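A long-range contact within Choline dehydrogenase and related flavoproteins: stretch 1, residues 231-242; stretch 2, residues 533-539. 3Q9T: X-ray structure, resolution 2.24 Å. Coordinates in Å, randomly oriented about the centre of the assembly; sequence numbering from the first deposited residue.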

# COMPACT_ATOMS: atom_id res chain seq x y z
N ARG A 231 -14.36 26.94 4.08
CA ARG A 231 -13.45 27.74 4.91
C ARG A 231 -14.16 28.31 6.13
O ARG A 231 -15.35 28.56 6.10
CB ARG A 231 -12.93 28.91 4.08
CG ARG A 231 -11.73 29.63 4.66
CD ARG A 231 -11.43 30.85 3.79
NE ARG A 231 -10.96 30.47 2.47
CZ ARG A 231 -10.97 31.27 1.40
NH1 ARG A 231 -11.46 32.50 1.51
NH2 ARG A 231 -10.52 30.83 0.24
N LEU A 232 -13.42 28.51 7.22
CA LEU A 232 -13.96 29.25 8.35
C LEU A 232 -13.81 30.73 7.98
O LEU A 232 -12.83 31.11 7.36
CB LEU A 232 -13.17 28.95 9.62
CG LEU A 232 -13.71 28.07 10.76
CD1 LEU A 232 -14.97 27.27 10.41
CD2 LEU A 232 -12.60 27.15 11.25
N ILE A 233 -14.80 31.55 8.35
CA ILE A 233 -14.74 33.00 8.12
C ILE A 233 -14.05 33.69 9.30
O ILE A 233 -14.60 33.77 10.42
CB ILE A 233 -16.15 33.61 7.90
CG1 ILE A 233 -16.88 32.87 6.77
CG2 ILE A 233 -16.06 35.12 7.59
CD1 ILE A 233 -18.18 33.58 6.29
N ILE A 234 -12.84 34.19 9.05
CA ILE A 234 -12.00 34.76 10.09
C ILE A 234 -11.75 36.24 9.84
O ILE A 234 -11.26 36.63 8.78
CB ILE A 234 -10.62 34.07 10.14
CG1 ILE A 234 -10.77 32.55 10.26
CG2 ILE A 234 -9.79 34.62 11.29
CD1 ILE A 234 -11.28 32.12 11.61
N ASN A 235 -12.09 37.08 10.81
CA ASN A 235 -11.71 38.49 10.75
C ASN A 235 -10.33 38.69 11.36
O ASN A 235 -10.15 38.49 12.56
CB ASN A 235 -12.73 39.35 11.48
CG ASN A 235 -12.41 40.82 11.38
OD1 ASN A 235 -11.48 41.31 12.03
ND2 ASN A 235 -13.17 41.53 10.55
N GLU A 236 -9.36 39.07 10.54
CA GLU A 236 -7.98 39.24 10.99
C GLU A 236 -7.80 40.35 12.03
O GLU A 236 -7.07 40.17 13.01
CB GLU A 236 -7.05 39.52 9.81
CG GLU A 236 -6.59 38.29 9.08
CD GLU A 236 -5.20 38.47 8.49
OE1 GLU A 236 -4.21 38.58 9.27
OE2 GLU A 236 -5.09 38.51 7.24
N ALA A 237 -8.46 41.49 11.82
CA ALA A 237 -8.27 42.61 12.72
C ALA A 237 -8.74 42.23 14.13
O ALA A 237 -8.04 42.47 15.12
CB ALA A 237 -8.99 43.85 12.21
N ASP A 238 -9.93 41.63 14.18
CA ASP A 238 -10.56 41.21 15.43
C ASP A 238 -10.02 39.86 15.93
O ASP A 238 -10.40 39.41 17.01
CB ASP A 238 -12.07 41.06 15.23
CG ASP A 238 -12.75 42.36 14.79
OD1 ASP A 238 -12.42 43.44 15.33
OD2 ASP A 238 -13.65 42.28 13.92
N ARG A 239 -9.15 39.22 15.13
CA ARG A 239 -8.73 37.85 15.41
C ARG A 239 -9.93 37.03 15.82
O ARG A 239 -9.90 36.34 16.83
CB ARG A 239 -7.71 37.82 16.54
CG ARG A 239 -6.40 38.50 16.22
CD ARG A 239 -5.68 38.91 17.48
NE ARG A 239 -4.73 39.99 17.22
CZ ARG A 239 -3.49 39.81 16.77
NH1 ARG A 239 -3.04 38.59 16.54
NH2 ARG A 239 -2.71 40.86 16.56
N THR A 240 -11.01 37.13 15.05
CA THR A 240 -12.27 36.52 15.45
C THR A 240 -12.87 35.64 14.35
O THR A 240 -12.81 35.96 13.16
CB THR A 240 -13.29 37.61 15.87
OG1 THR A 240 -12.83 38.23 17.08
CG2 THR A 240 -14.66 37.01 16.12
N CYS A 241 -13.43 34.50 14.76
CA CYS A 241 -14.18 33.68 13.83
C CYS A 241 -15.63 34.12 13.75
O CYS A 241 -16.33 34.16 14.76
CB CYS A 241 -14.10 32.20 14.21
SG CYS A 241 -14.99 31.20 13.03
N LYS A 242 -16.08 34.40 12.53
CA LYS A 242 -17.34 35.06 12.26
C LYS A 242 -18.44 34.05 11.89
O LYS A 242 -19.64 34.31 12.04
CB LYS A 242 -17.13 36.00 11.06
CG LYS A 242 -17.44 37.46 11.26
CD LYS A 242 -16.40 38.17 12.09
CE LYS A 242 -16.87 39.60 12.30
NZ LYS A 242 -18.37 39.66 12.41
N HIS A 533 -6.36 28.41 20.19
CA HIS A 533 -5.32 29.38 20.56
C HIS A 533 -5.19 30.41 19.44
O HIS A 533 -4.99 30.05 18.27
CB HIS A 533 -3.96 28.71 20.78
CG HIS A 533 -3.91 27.74 21.92
ND1 HIS A 533 -4.08 28.13 23.24
CD2 HIS A 533 -3.67 26.41 21.95
CE1 HIS A 533 -3.97 27.07 24.02
NE2 HIS A 533 -3.72 26.02 23.27
N GLY A 534 -5.30 31.68 19.78
CA GLY A 534 -5.11 32.74 18.82
C GLY A 534 -6.38 33.29 18.20
O GLY A 534 -6.36 34.32 17.54
N ILE A 535 -7.50 32.61 18.43
CA ILE A 535 -8.75 33.00 17.78
C ILE A 535 -9.90 33.11 18.78
O ILE A 535 -10.05 32.26 19.65
CB ILE A 535 -9.13 32.01 16.67
CG1 ILE A 535 -8.02 31.93 15.61
CG2 ILE A 535 -10.43 32.44 15.97
CD1 ILE A 535 -7.97 33.12 14.67
N LYS A 536 -10.71 34.15 18.67
CA LYS A 536 -11.88 34.27 19.53
C LYS A 536 -13.12 33.72 18.83
O LYS A 536 -13.20 33.72 17.60
CB LYS A 536 -12.13 35.73 19.90
CG LYS A 536 -10.94 36.46 20.51
CD LYS A 536 -11.28 37.95 20.62
CE LYS A 536 -10.07 38.82 20.91
NZ LYS A 536 -10.41 40.27 20.80
N LYS A 537 -14.09 33.27 19.62
CA LYS A 537 -15.37 32.77 19.11
C LYS A 537 -15.26 31.48 18.28
O LYS A 537 -16.14 31.19 17.47
CB LYS A 537 -16.09 33.86 18.31
CG LYS A 537 -16.46 35.11 19.10
CD LYS A 537 -17.41 36.00 18.29
CE LYS A 537 -18.10 37.07 19.12
NZ LYS A 537 -17.21 38.22 19.42
N LEU A 538 -14.19 30.72 18.49
CA LEU A 538 -13.97 29.48 17.75
C LEU A 538 -13.53 28.37 18.69
O LEU A 538 -12.50 28.49 19.35
CB LEU A 538 -12.88 29.66 16.67
CG LEU A 538 -12.59 28.39 15.84
CD1 LEU A 538 -13.88 27.83 15.24
CD2 LEU A 538 -11.54 28.64 14.74
N ARG A 539 -14.28 27.28 18.72
CA ARG A 539 -13.92 26.15 19.55
C ARG A 539 -13.90 24.88 18.70
O ARG A 539 -14.50 24.85 17.62
CB ARG A 539 -14.91 26.00 20.71
CG ARG A 539 -14.80 27.10 21.76
CD ARG A 539 -16.00 27.12 22.68
NE ARG A 539 -15.61 26.95 24.07
CZ ARG A 539 -15.95 27.76 25.07
NH1 ARG A 539 -16.73 28.83 24.89
NH2 ARG A 539 -15.51 27.47 26.28
O HOH W 1 -4.07 35.98 16.76

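Residues 533-539 run along the outer edge of a hairpin formed by residues 231-242, whose strands 231-235 and 240-242 are tied by Asn235 N to Thr240 O (2.7 Å), Thr240 N to Asn235 O (3.0 Å) and Lys242 N to Ile233 O (2.7 Å). The contact buries 459 Å², both sides summed, and joins residues at least 294 positions apart in the chain.

His533 opens stretch 2 without touching the hairpin; its NE2 is hydrogen-bonded elsewhere in the structure. Gly534 follows with phi/psi of 97/-11°, angles at which a CB would be jammed against the carbonyl O of His533, so the backbone itself calls for glycine. Its own carbonyl faces Arg239: Gly534 O lies 3.9 Å from Arg239 CB, and water 1 bridges the pair, accepting from Arg239 NH1 (2.8 Å) and donating to Gly534 O (2.9 Å). The arginine starts toward stretch 2 at CB, but its end leads away, and the water spans the remaining gap.

Ile535 is buried. Its CA-to-CB bond points sideways, yet with chi1 and chi2 both m the end of the side chain comes nearer the hairpin: Ile535 CD1 meets Ile234 CG2 at 4.1 Å, while Ile535 CG2 lies 4.1 Å from Cys241 CB. A branched apolar side chain thus reaches both hairpin strands at once.

Lys536 supplies the backbone link. Its N donates to Arg239 O (3.0 Å, 172°), and its O accepts from Cys241 N (3.0 Å, 178°). These two nearly straight bonds flank Thr240 and make a single beta bridge between Thr240 and Lys536, with Thr240 CA and Lys536 CA 4.7 Å apart. Its CA-to-CB bond points sideways, and the exposed residue extends through t rotamers after an m chi1; Lys536 CB packs 3.8 Å from Thr240 OG1, and Lys536 NZ ends 3.9 Å from Asp238 O. That same carbonyl is taken by the threonine, Thr240 OG1 donating to Asp238 O at 2.7 Å, so the hydroxyl is satisfied within the turn although Thr240 is buried. Asp238 N in turn donates to Asn235 OD1 (2.7 Å, 169°), further bracing the loop that presents Arg239 O.

At Lys537 the backbone takes positive phi (66/23°). The CA-to-CB bond points toward the hairpin, and the side chain lays its aliphatic part along it: Lys537 CB is 3.6 Å from Cys241 O and Lys537 CD is 3.6 Å from Thr240 CG2. A long side chain suits this exposed position, covering the threonine methyl with methylenes.

Leu538 begins the strand and returns to the buried side, its CA-to-CB bond pointing toward the hairpin. Leu538 CB touches Cys241 CB at 3.7 Å, and Leu538 CD2 reaches Leu232 CD2 at 3.9 Å. Cys241, small and with its CA-to-CB bond toward stretch 2, thus has Ile535 and Leu538 for apolar neighbours, and Leu232 and Ile234 extend the cluster on the adjoining hairpin strand. Arg539 is buried but makes no contact here; its guanidinium is hydrogen-bonded elsewhere in the structure.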